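Local coordinates for protein alternansucrase (Leuconostoc mesenteroides, PDB 6HVG) that is a large multidomain enzyme of glycoside hydrolase family 70, with a TIM-type barrel, a bound calcium ion and beta-hairpin repeats of the choline-binding type, at residues 376-381 and 1292-1297; 445-450 and 472-477; 1311-1316 and 1323-1328. All blocks are in the same frame, centred on the assembly; numbering follows the deposited sequence.

The three contacts lie close together, their centres about 13 to 19 Å apart. Interaction 1 joins residues some 900 positions apart through an aromatic stack and one backbone bond, and runs from buried Phe1294 out to exposed Ser1296. Interaction 2 sets the first turns of two helices together, largely through amide and lysine polar groups, its touching residues buried or partly exposed, whereas interaction 3 is local: a hairpin held by backbone bonds, its strands mostly buried with aromatic residues on both faces and its lysines exposed. The middle contact in space is interaction 1: Gln380 reaches Gln474 and Lys447 of interaction 2, and Phe1294 packs on Phe1326 of interaction 3. Interactions 2 and 3 do not touch.

Interaction 1. Residues 376-381 and 1292-1297; sequences YQFDQG and TGFISD
Phe378 and Phe1294 form an offset stack, with centroids 4.3 Å apart and planes inclined by 11°. The slip between them brings each ring over the other residue's CB: Phe378 CB lies 3.6 Å from the centroid of the Phe1294 ring, and Phe1294 CB lies 3.7 Å from that of Phe378, a reciprocal pair of CH-pi contacts. With CG of Phe378 between its backbone N and carbonyl carbon (chi1 50°), the ring lies against Phe1294 on one face, and its opposite face is met by Tyr376 CB, toward the rim, which leaves the Phe378 ring sandwiched. Such pairing of remote residues suits the U-shaped course of family 70 chains, in which N- and C-terminal segments combine in the same domains; here a loop leading to strand 383-384 lies against strand 1294-1296. Gln380 O accepts from Phe1294 N (2.9 Å, 167°) and also lies at the edge of the Phe1294 ring, in its plane, 3.5 Å from CD1. The Gln380 chain bends at chi2; its NE2 donates to Gly381 O at 3.2 Å, while OE1 accepts from Gln474 N and Lys447 NZ.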
loop_
_atom_site.group_PDB
_atom_site.type_symbol
_atom_site.label_atom_id
_atom_site.label_comp_id
_atom_site.label_asym_id
_atom_site.label_seq_id
_atom_site.Cartn_x
_atom_site.Cartn_y
_atom_site.Cartn_z
ATOM N N TYR A 376 37.717 -21.874 -24.331
ATOM C CA TYR A 376 36.382 -22.050 -23.795
ATOM C C TYR A 376 36.434 -22.026 -22.274
ATOM O O TYR A 376 37.298 -22.607 -21.691
ATOM C CB TYR A 376 35.755 -23.328 -24.304
ATOM C CG TYR A 376 35.423 -23.274 -25.786
ATOM C CD1 TYR A 376 34.599 -22.269 -26.310
ATOM C CD2 TYR A 376 35.908 -24.241 -26.672
ATOM C CE1 TYR A 376 34.283 -22.239 -27.668
ATOM C CE2 TYR A 376 35.613 -24.200 -28.023
ATOM C CZ TYR A 376 34.786 -23.209 -28.522
ATOM O OH TYR A 376 34.472 -23.174 -29.866
ATOM N N GLN A 377 35.519 -21.295 -21.654
ATOM C CA GLN A 377 35.459 -21.164 -20.202
ATOM C C GLN A 377 34.534 -22.146 -19.536
ATOM O O GLN A 377 34.515 -22.233 -18.306
ATOM C CB GLN A 377 35.011 -19.751 -19.820
ATOM C CG GLN A 377 35.917 -18.647 -20.323
ATOM C CD GLN A 377 37.307 -18.780 -19.794
ATOM O OE1 GLN A 377 37.553 -18.537 -18.629
ATOM N NE2 GLN A 377 38.222 -19.176 -20.643
ATOM N N PHE A 378 33.749 -22.867 -20.334
ATOM C CA PHE A 378 32.912 -23.941 -19.780
ATOM C C PHE A 378 33.773 -25.134 -19.378
ATOM O O PHE A 378 34.729 -25.447 -20.059
ATOM C CB PHE A 378 31.751 -24.332 -20.704
ATOM C CG PHE A 378 32.148 -24.603 -22.101
ATOM C CD1 PHE A 378 32.671 -25.825 -22.447
ATOM C CD2 PHE A 378 31.946 -23.641 -23.100
ATOM C CE1 PHE A 378 33.032 -26.086 -23.744
ATOM C CE2 PHE A 378 32.287 -23.899 -24.405
ATOM C CZ PHE A 378 32.839 -25.127 -24.731
ATOM N N ASP A 379 33.432 -25.742 -18.244
ATOM C CA ASP A 379 34.262 -26.754 -17.601
ATOM C C ASP A 379 33.594 -28.129 -17.635
ATOM O O ASP A 379 34.055 -29.033 -16.958
ATOM C CB ASP A 379 34.567 -26.379 -16.114
ATOM C CG ASP A 379 35.793 -25.442 -15.947
ATOM O OD1 ASP A 379 36.690 -25.440 -16.833
ATOM O OD2 ASP A 379 35.846 -24.718 -14.905
ATOM N N GLN A 380 32.522 -28.296 -18.403
ATOM C CA GLN A 380 31.730 -29.540 -18.375
ATOM C C GLN A 380 31.585 -30.150 -19.787
ATOM O O GLN A 380 30.855 -29.636 -20.606
ATOM C CB GLN A 380 30.340 -29.263 -17.756
ATOM C CG GLN A 380 29.407 -30.472 -17.624
ATOM C CD GLN A 380 29.955 -31.560 -16.713
ATOM O OE1 GLN A 380 30.283 -31.307 -15.543
ATOM N NE2 GLN A 380 30.055 -32.792 -17.238
ATOM N N GLY A 381 32.306 -31.232 -20.055
ATOM C CA GLY A 381 32.277 -31.913 -21.366
ATOM C C GLY A 381 31.047 -32.793 -21.435
ATOM O O GLY A 381 30.387 -33.027 -20.405
ATOM N N THR A 1292 24.813 -34.736 -20.744
ATOM C CA THR A 1292 24.800 -33.340 -20.367
ATOM C C THR A 1292 26.168 -32.720 -20.494
ATOM O O THR A 1292 27.155 -33.319 -20.108
ATOM C CB THR A 1292 24.193 -33.150 -18.962
ATOM O OG1 THR A 1292 24.138 -31.767 -18.623
ATOM C CG2 THR A 1292 24.997 -33.882 -17.930
ATOM N N GLY A 1293 26.217 -31.505 -21.029
ATOM C CA GLY A 1293 27.457 -30.793 -21.134
ATOM C C GLY A 1293 27.598 -30.132 -22.467
ATOM O O GLY A 1293 26.712 -30.247 -23.345
ATOM N N PHE A 1294 28.731 -29.460 -22.632
ATOM C CA PHE A 1294 29.078 -28.800 -23.855
ATOM C C PHE A 1294 29.952 -29.738 -24.697
ATOM O O PHE A 1294 30.937 -30.261 -24.212
ATOM C CB PHE A 1294 29.890 -27.548 -23.541
ATOM C CG PHE A 1294 29.183 -26.552 -22.699
ATOM C CD1 PHE A 1294 29.154 -26.693 -21.344
ATOM C CD2 PHE A 1294 28.574 -25.420 -23.261
ATOM C CE1 PHE A 1294 28.505 -25.752 -20.554
ATOM C CE2 PHE A 1294 27.928 -24.480 -22.472
ATOM C CZ PHE A 1294 27.890 -24.655 -21.120
ATOM N N ILE A 1295 29.607 -29.903 -25.969
ATOM C CA ILE A 1295 30.405 -30.720 -26.872
ATOM C C ILE A 1295 30.661 -29.942 -28.151
ATOM O O ILE A 1295 29.746 -29.433 -28.745
ATOM C CB ILE A 1295 29.708 -32.049 -27.194
ATOM C CG1 ILE A 1295 30.684 -32.974 -27.953
ATOM C CG2 ILE A 1295 28.377 -31.808 -27.911
ATOM C CD1 ILE A 1295 30.152 -34.368 -28.216
ATOM N N SER A 1296 31.911 -29.868 -28.572
ATOM C CA SER A 1296 32.281 -29.227 -29.827
ATOM C C SER A 1296 32.128 -30.199 -30.971
ATOM O O SER A 1296 32.289 -31.411 -30.811
ATOM C CB SER A 1296 33.746 -28.768 -29.797
ATOM O OG SER A 1296 33.888 -27.444 -29.321
ATOM N N ASP A 1297 31.835 -29.647 -32.147
ATOM C CA ASP A 1297 31.961 -30.377 -33.418
ATOM C C ASP A 1297 32.536 -29.439 -34.517
ATOM O O ASP A 1297 32.893 -28.290 -34.243
ATOM C CB ASP A 1297 30.645 -31.077 -33.784
ATOM C CG ASP A 1297 29.578 -30.130 -34.326
ATOM O OD1 ASP A 1297 29.908 -29.015 -34.807
ATOM O OD2 ASP A 1297 28.370 -30.509 -34.310
#

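Interaction 2. Residues 445-450 and 472-477; sequences PDKQTQ and TSQKTL
Lys447 and Gln474 cross obliquely where the first turns of helices 447-462 and 474-495 come side by side, running in much the same direction. This is helix-helix packing at two N-terminal ends, in a helical lobe apart from the barrel, probably domain IV, and each helix has an N-cap residue, Asp446 and Ser473. The lysine's aliphatic part passes the glutamine's carbonyl oxygen, with CG and CD beside OE1, and its CE meets Leu477 CD1 at 3.8 Å. A bend at chi3 (81°) places CE, and beyond it NZ makes a weak bond to Thr472 O, 2.9 Å away, alongside a bond to Ala470 O. Gln450, by contrast, is extended beyond CG and meets the bent Gln474 at about a right angle, the two amide planes being 37° apart. Gln474 NE2 donates to Gln450 OE1 over 2.8 Å; the acceptor lies in the plane of the Gln474 amide, whereas the donor sits above the carbonyl plane of Gln450. The other end of the Gln450 amide, NE2, lies 3.5 Å from Leu477 CB and is hydrogen-bonded to Asn478 OD1, a grip on both amide atoms that would fix its rotation. At the start of helix 447-462, Asp446 OD1 caps Thr449 N at 2.9 Å, approached nearly in line with the carboxylate C-O bond, while Asp446 OD2 accepts from Trp1265 NE1.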
loop_
_atom_site.group_PDB
_atom_site.type_symbol
_atom_site.label_atom_id
_atom_site.label_comp_id
_atom_site.label_asym_id
_atom_site.label_seq_id
_atom_site.Cartn_x
_atom_site.Cartn_y
_atom_site.Cartn_z
ATOM N N PRO A 445 17.147 -29.194 -11.948
ATOM C CA PRO A 445 17.043 -28.360 -13.130
ATOM C C PRO A 445 18.383 -27.958 -13.737
ATOM O O PRO A 445 18.467 -27.760 -14.948
ATOM C CB PRO A 445 16.296 -27.137 -12.627
ATOM C CG PRO A 445 16.579 -27.076 -11.177
ATOM C CD PRO A 445 16.714 -28.491 -10.732
ATOM N N ASP A 446 19.412 -27.848 -12.913
ATOM C CA ASP A 446 20.731 -27.337 -13.323
ATOM C C ASP A 446 21.782 -27.742 -12.262
ATOM O O ASP A 446 21.447 -28.191 -11.174
ATOM C CB ASP A 446 20.686 -25.807 -13.510
ATOM C CG ASP A 446 19.820 -25.098 -12.433
ATOM O OD1 ASP A 446 20.219 -25.098 -11.248
ATOM O OD2 ASP A 446 18.723 -24.588 -12.774
ATOM N N LYS A 447 23.050 -27.552 -12.576
ATOM C CA LYS A 447 24.125 -27.920 -11.665
ATOM C C LYS A 447 24.188 -27.069 -10.400
ATOM O O LYS A 447 24.479 -27.588 -9.334
ATOM C CB LYS A 447 25.467 -27.872 -12.395
ATOM C CG LYS A 447 25.664 -29.076 -13.294
ATOM C CD LYS A 447 26.924 -28.959 -14.108
ATOM C CE LYS A 447 28.129 -29.345 -13.316
ATOM N NZ LYS A 447 29.363 -28.849 -13.985
ATOM N N GLN A 448 23.890 -25.785 -10.506
ATOM C CA GLN A 448 23.847 -24.905 -9.337
ATOM C C GLN A 448 22.853 -25.416 -8.308
ATOM O O GLN A 448 23.188 -25.562 -7.145
ATOM C CB GLN A 448 23.442 -23.486 -9.760
ATOM C CG GLN A 448 23.492 -22.430 -8.669
ATOM C CD GLN A 448 24.878 -22.218 -8.098
ATOM O OE1 GLN A 448 25.648 -21.378 -8.585
ATOM N NE2 GLN A 448 25.227 -23.010 -7.099
ATOM N N THR A 449 21.631 -25.717 -8.750
ATOM C CA THR A 449 20.628 -26.260 -7.872
ATOM C C THR A 449 21.073 -27.599 -7.322
ATOM O O THR A 449 20.901 -27.879 -6.143
ATOM C CB THR A 449 19.296 -26.452 -8.596
ATOM O OG1 THR A 449 18.907 -25.236 -9.219
ATOM C CG2 THR A 449 18.198 -26.847 -7.595
ATOM N N GLN A 450 21.646 -28.447 -8.163
ATOM C CA GLN A 450 22.129 -29.745 -7.691
ATOM C C GLN A 450 23.147 -29.563 -6.580
ATOM O O GLN A 450 23.081 -30.245 -5.572
ATOM C CB GLN A 450 22.746 -30.563 -8.837
ATOM C CG GLN A 450 23.233 -31.945 -8.425
ATOM C CD GLN A 450 23.387 -32.888 -9.581
ATOM O OE1 GLN A 450 23.223 -32.498 -10.739
ATOM N NE2 GLN A 450 23.763 -34.136 -9.294
ATOM N N THR A 472 31.660 -27.802 -10.044
ATOM C CA THR A 472 31.960 -29.185 -9.723
ATOM C C THR A 472 31.457 -30.052 -10.863
ATOM O O THR A 472 30.429 -29.730 -11.478
ATOM C CB THR A 472 31.260 -29.611 -8.422
ATOM O OG1 THR A 472 31.657 -28.746 -7.363
ATOM C CG2 THR A 472 31.579 -31.063 -8.051
ATOM N N SER A 473 32.182 -31.136 -11.152
ATOM C CA SER A 473 31.872 -31.951 -12.315
ATOM C C SER A 473 30.546 -32.632 -12.098
ATOM O O SER A 473 30.150 -32.892 -10.972
ATOM C CB SER A 473 32.962 -32.999 -12.577
ATOM O OG SER A 473 32.758 -34.189 -11.833
ATOM N N GLN A 474 29.870 -32.933 -13.191
ATOM C CA GLN A 474 28.575 -33.549 -13.116
ATOM C C GLN A 474 28.678 -34.936 -12.489
ATOM O O GLN A 474 27.793 -35.341 -11.733
ATOM C CB GLN A 474 27.965 -33.632 -14.514
ATOM C CG GLN A 474 26.510 -34.033 -14.527
ATOM C CD GLN A 474 25.632 -33.001 -13.877
ATOM O OE1 GLN A 474 25.532 -31.892 -14.367
ATOM N NE2 GLN A 474 24.995 -33.359 -12.750
ATOM N N LYS A 475 29.725 -35.681 -12.837
ATOM C CA LYS A 475 29.919 -37.031 -12.307
ATOM C C LYS A 475 30.021 -36.989 -10.784
ATOM O O LYS A 475 29.361 -37.754 -10.100
ATOM C CB LYS A 475 31.186 -37.620 -12.908
ATOM C CG LYS A 475 31.638 -38.968 -12.341
ATOM C CD LYS A 475 31.067 -40.143 -13.114
ATOM C CE LYS A 475 31.653 -41.466 -12.644
ATOM N NZ LYS A 475 31.193 -41.782 -11.263
ATOM N N THR A 476 30.838 -36.073 -10.259
ATOM C CA THR A 476 31.018 -35.908 -8.829
ATOM C C THR A 476 29.703 -35.567 -8.136
ATOM O O THR A 476 29.415 -36.118 -7.081
ATOM C CB THR A 476 32.046 -34.808 -8.511
ATOM O OG1 THR A 476 33.312 -35.150 -9.096
ATOM C CG2 THR A 476 32.213 -34.635 -6.991
ATOM N N LEU A 477 28.904 -34.680 -8.728
ATOM C CA LEU A 477 27.645 -34.266 -8.119
ATOM C C LEU A 477 26.654 -35.418 -8.058
ATOM O O LEU A 477 25.996 -35.617 -7.037
ATOM C CB LEU A 477 27.029 -33.101 -8.885
ATOM C CG LEU A 477 27.809 -31.779 -8.892
ATOM C CD1 LEU A 477 27.210 -30.870 -9.944
ATOM C CD2 LEU A 477 27.777 -31.098 -7.543
#

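Interaction 3. Residues 1311-1316 and 1323-1328; sequences AKDTFI and WYYFDK
In the beta hairpin of a putative cell wall binding repeat, Thr1314 and Ile1316 face Phe1326 and Tyr1324 as antiparallel hydrogen-bonded pairs, with Phe1315 and Tyr1325 as the non-hydrogen-bonded pair between them. Phe1326 N donates to Thr1314 O at 3.0 Å and Ile1316 N to Tyr1324 O at 2.8 Å, each answered by a return bond. At the start of the first strand the register slips: Asp1313, in a left-handed backbone conformation, and Thr1314 together face Phe1326, a G1 beta bulge. Here Asp1313 N donates to Asp1327 O, 3.1 Å away and well above that carbonyl's plane. With CG of Tyr1325 anti to its backbone N (chi1 177°), the ring runs beside the side chain of Asp1313, pointing the same way, and Tyr1325 OH donates to Asp1313 OD1 (3.0 Å) at the anti lone pair. The carboxylate stands almost perpendicular to the ring. Tyr1325 CB lies over the face of the Phe1315 ring, 4.1 Å from the centroid, and the two rings are inclined by 46°. Strand 1342-1345 covers this pair through Val1345. On the face carrying Ile1316 and Phe1326, Ala1311 CB, from the loop before the strand, sits over the Phe1326 ring, 4.3 Å from its centroid, and Ile1316 CG1 approaches Phe1326 CD1 at 4.0 Å, with Tyr1303 of strand 1301-1304 touching all three residues.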
loop_
_atom_site.group_PDB
_atom_site.type_symbol
_atom_site.label_atom_id
_atom_site.label_comp_id
_atom_site.label_asym_id
_atom_site.label_seq_id
_atom_site.Cartn_x
_atom_site.Cartn_y
_atom_site.Cartn_z
ATOM N N ALA A 1311 20.209 -27.870 -26.422
ATOM C CA ALA A 1311 19.846 -26.460 -26.319
ATOM C C ALA A 1311 19.658 -25.884 -27.702
ATOM O O ALA A 1311 20.588 -25.837 -28.500
ATOM C CB ALA A 1311 20.940 -25.683 -25.576
ATOM N N LYS A 1312 18.452 -25.435 -27.986
ATOM C CA LYS A 1312 18.146 -24.698 -29.218
ATOM C C LYS A 1312 17.315 -23.487 -28.895
ATOM O O LYS A 1312 16.319 -23.601 -28.186
ATOM C CB LYS A 1312 17.342 -25.548 -30.212
ATOM C CG LYS A 1312 18.022 -26.825 -30.606
ATOM C CD LYS A 1312 17.320 -27.498 -31.771
ATOM C CE LYS A 1312 18.144 -28.692 -32.225
ATOM N NZ LYS A 1312 17.521 -29.433 -33.340
ATOM N N ASP A 1313 17.728 -22.334 -29.427
ATOM C CA ASP A 1313 16.983 -21.086 -29.304
ATOM C C ASP A 1313 16.739 -20.784 -27.828
ATOM O O ASP A 1313 15.607 -20.727 -27.369
ATOM C CB ASP A 1313 15.680 -21.185 -30.103
ATOM C CG ASP A 1313 14.903 -19.884 -30.147
ATOM O OD1 ASP A 1313 15.521 -18.796 -30.051
ATOM O OD2 ASP A 1313 13.657 -19.981 -30.315
ATOM N N THR A 1314 17.833 -20.645 -27.095
ATOM C CA THR A 1314 17.770 -20.472 -25.660
ATOM C C THR A 1314 19.089 -19.959 -25.117
ATOM O O THR A 1314 20.135 -20.174 -25.709
ATOM C CB THR A 1314 17.430 -21.782 -24.958
ATOM O OG1 THR A 1314 17.035 -21.519 -23.622
ATOM C CG2 THR A 1314 18.620 -22.701 -24.925
ATOM N N PHE A 1315 19.018 -19.281 -23.989
ATOM C CA PHE A 1315 20.209 -18.816 -23.279
ATOM C C PHE A 1315 20.571 -19.849 -22.213
ATOM O O PHE A 1315 19.697 -20.433 -21.605
ATOM C CB PHE A 1315 19.931 -17.464 -22.627
ATOM C CG PHE A 1315 20.023 -16.301 -23.572
ATOM C CD1 PHE A 1315 18.945 -15.909 -24.348
ATOM C CD2 PHE A 1315 21.201 -15.589 -23.669
ATOM C CE1 PHE A 1315 19.049 -14.810 -25.194
ATOM C CE2 PHE A 1315 21.311 -14.504 -24.508
ATOM C CZ PHE A 1315 20.244 -14.126 -25.281
ATOM N N ILE A 1316 21.851 -20.086 -22.019
ATOM C CA ILE A 1316 22.331 -21.129 -21.107
ATOM C C ILE A 1316 23.496 -20.582 -20.312
ATOM O O ILE A 1316 24.367 -19.879 -20.855
ATOM C CB ILE A 1316 22.829 -22.385 -21.868
ATOM C CG1 ILE A 1316 21.689 -23.087 -22.605
ATOM C CG2 ILE A 1316 23.492 -23.370 -20.915
ATOM C CD1 ILE A 1316 20.697 -23.825 -21.708
ATOM N N TRP A 1323 27.450 -16.783 -19.541
ATOM C CA TRP A 1323 26.214 -16.976 -20.286
ATOM C C TRP A 1323 26.489 -17.146 -21.754
ATOM O O TRP A 1323 27.404 -16.524 -22.303
ATOM C CB TRP A 1323 25.265 -15.792 -20.078
ATOM C CG TRP A 1323 24.544 -15.847 -18.780
ATOM C CD1 TRP A 1323 24.990 -15.375 -17.569
ATOM C CD2 TRP A 1323 23.259 -16.424 -18.537
ATOM N NE1 TRP A 1323 24.049 -15.602 -16.607
ATOM C CE2 TRP A 1323 22.973 -16.239 -17.169
ATOM C CE3 TRP A 1323 22.303 -17.048 -19.349
ATOM C CZ2 TRP A 1323 21.793 -16.695 -16.584
ATOM C CZ3 TRP A 1323 21.108 -17.480 -18.763
ATOM C CH2 TRP A 1323 20.874 -17.306 -17.395
ATOM N N TYR A 1324 25.668 -17.984 -22.390
ATOM C CA TYR A 1324 25.762 -18.280 -23.824
ATOM C C TYR A 1324 24.384 -18.250 -24.478
ATOM O O TYR A 1324 23.371 -18.474 -23.810
ATOM C CB TYR A 1324 26.359 -19.676 -24.010
ATOM C CG TYR A 1324 27.662 -19.868 -23.273
ATOM C CD1 TYR A 1324 27.669 -20.292 -21.958
ATOM C CD2 TYR A 1324 28.870 -19.605 -23.889
ATOM C CE1 TYR A 1324 28.844 -20.456 -21.272
ATOM C CE2 TYR A 1324 30.057 -19.772 -23.220
ATOM C CZ TYR A 1324 30.042 -20.195 -21.916
ATOM O OH TYR A 1324 31.230 -20.341 -21.248
ATOM N N TYR A 1325 24.350 -17.976 -25.780
ATOM C CA TYR A 1325 23.125 -18.130 -26.551
ATOM C C TYR A 1325 23.302 -19.208 -27.635
ATOM O O TYR A 1325 24.262 -19.189 -28.397
ATOM C CB TYR A 1325 22.728 -16.807 -27.205
ATOM C CG TYR A 1325 21.525 -16.965 -28.064
ATOM C CD1 TYR A 1325 20.287 -17.268 -27.508
ATOM C CD2 TYR A 1325 21.607 -16.870 -29.431
ATOM C CE1 TYR A 1325 19.179 -17.468 -28.305
ATOM C CE2 TYR A 1325 20.498 -17.065 -30.227
ATOM C CZ TYR A 1325 19.301 -17.372 -29.656
ATOM O OH TYR A 1325 18.190 -17.538 -30.440
ATOM N N PHE A 1326 22.358 -20.142 -27.684
ATOM C CA PHE A 1326 22.344 -21.185 -28.681
ATOM C C PHE A 1326 21.238 -20.906 -29.685
ATOM O O PHE A 1326 20.069 -20.772 -29.299
ATOM C CB PHE A 1326 22.143 -22.573 -28.015
ATOM C CG PHE A 1326 23.338 -23.032 -27.243
ATOM C CD1 PHE A 1326 23.609 -22.507 -26.008
ATOM C CD2 PHE A 1326 24.214 -23.959 -27.769
ATOM C CE1 PHE A 1326 24.722 -22.905 -25.302
ATOM C CE2 PHE A 1326 25.328 -24.361 -27.066
ATOM C CZ PHE A 1326 25.587 -23.833 -25.832
ATOM N N ASP A 1327 21.608 -20.858 -30.967
ATOM C CA ASP A 1327 20.679 -20.512 -32.053
ATOM C C ASP A 1327 19.668 -21.609 -32.365
ATOM O O ASP A 1327 19.684 -22.687 -31.755
ATOM C CB ASP A 1327 21.458 -20.074 -33.309
ATOM C CG ASP A 1327 22.330 -21.183 -33.921
ATOM O OD1 ASP A 1327 21.965 -22.374 -33.830
ATOM O OD2 ASP A 1327 23.383 -20.858 -34.523
ATOM N N LYS A 1328 18.785 -21.330 -33.314
ATOM C CA LYS A 1328 17.790 -22.300 -33.746
ATOM C C LYS A 1328 18.401 -23.628 -34.168
ATOM O O LYS A 1328 17.829 -24.684 -33.899
ATOM C CB LYS A 1328 17.010 -21.736 -34.915
ATOM C CG LYS A 1328 16.076 -20.562 -34.636
ATOM C CD LYS A 1328 15.450 -20.064 -35.941
ATOM C CE LYS A 1328 16.465 -19.878 -37.093
ATOM N NZ LYS A 1328 15.851 -19.381 -38.351
#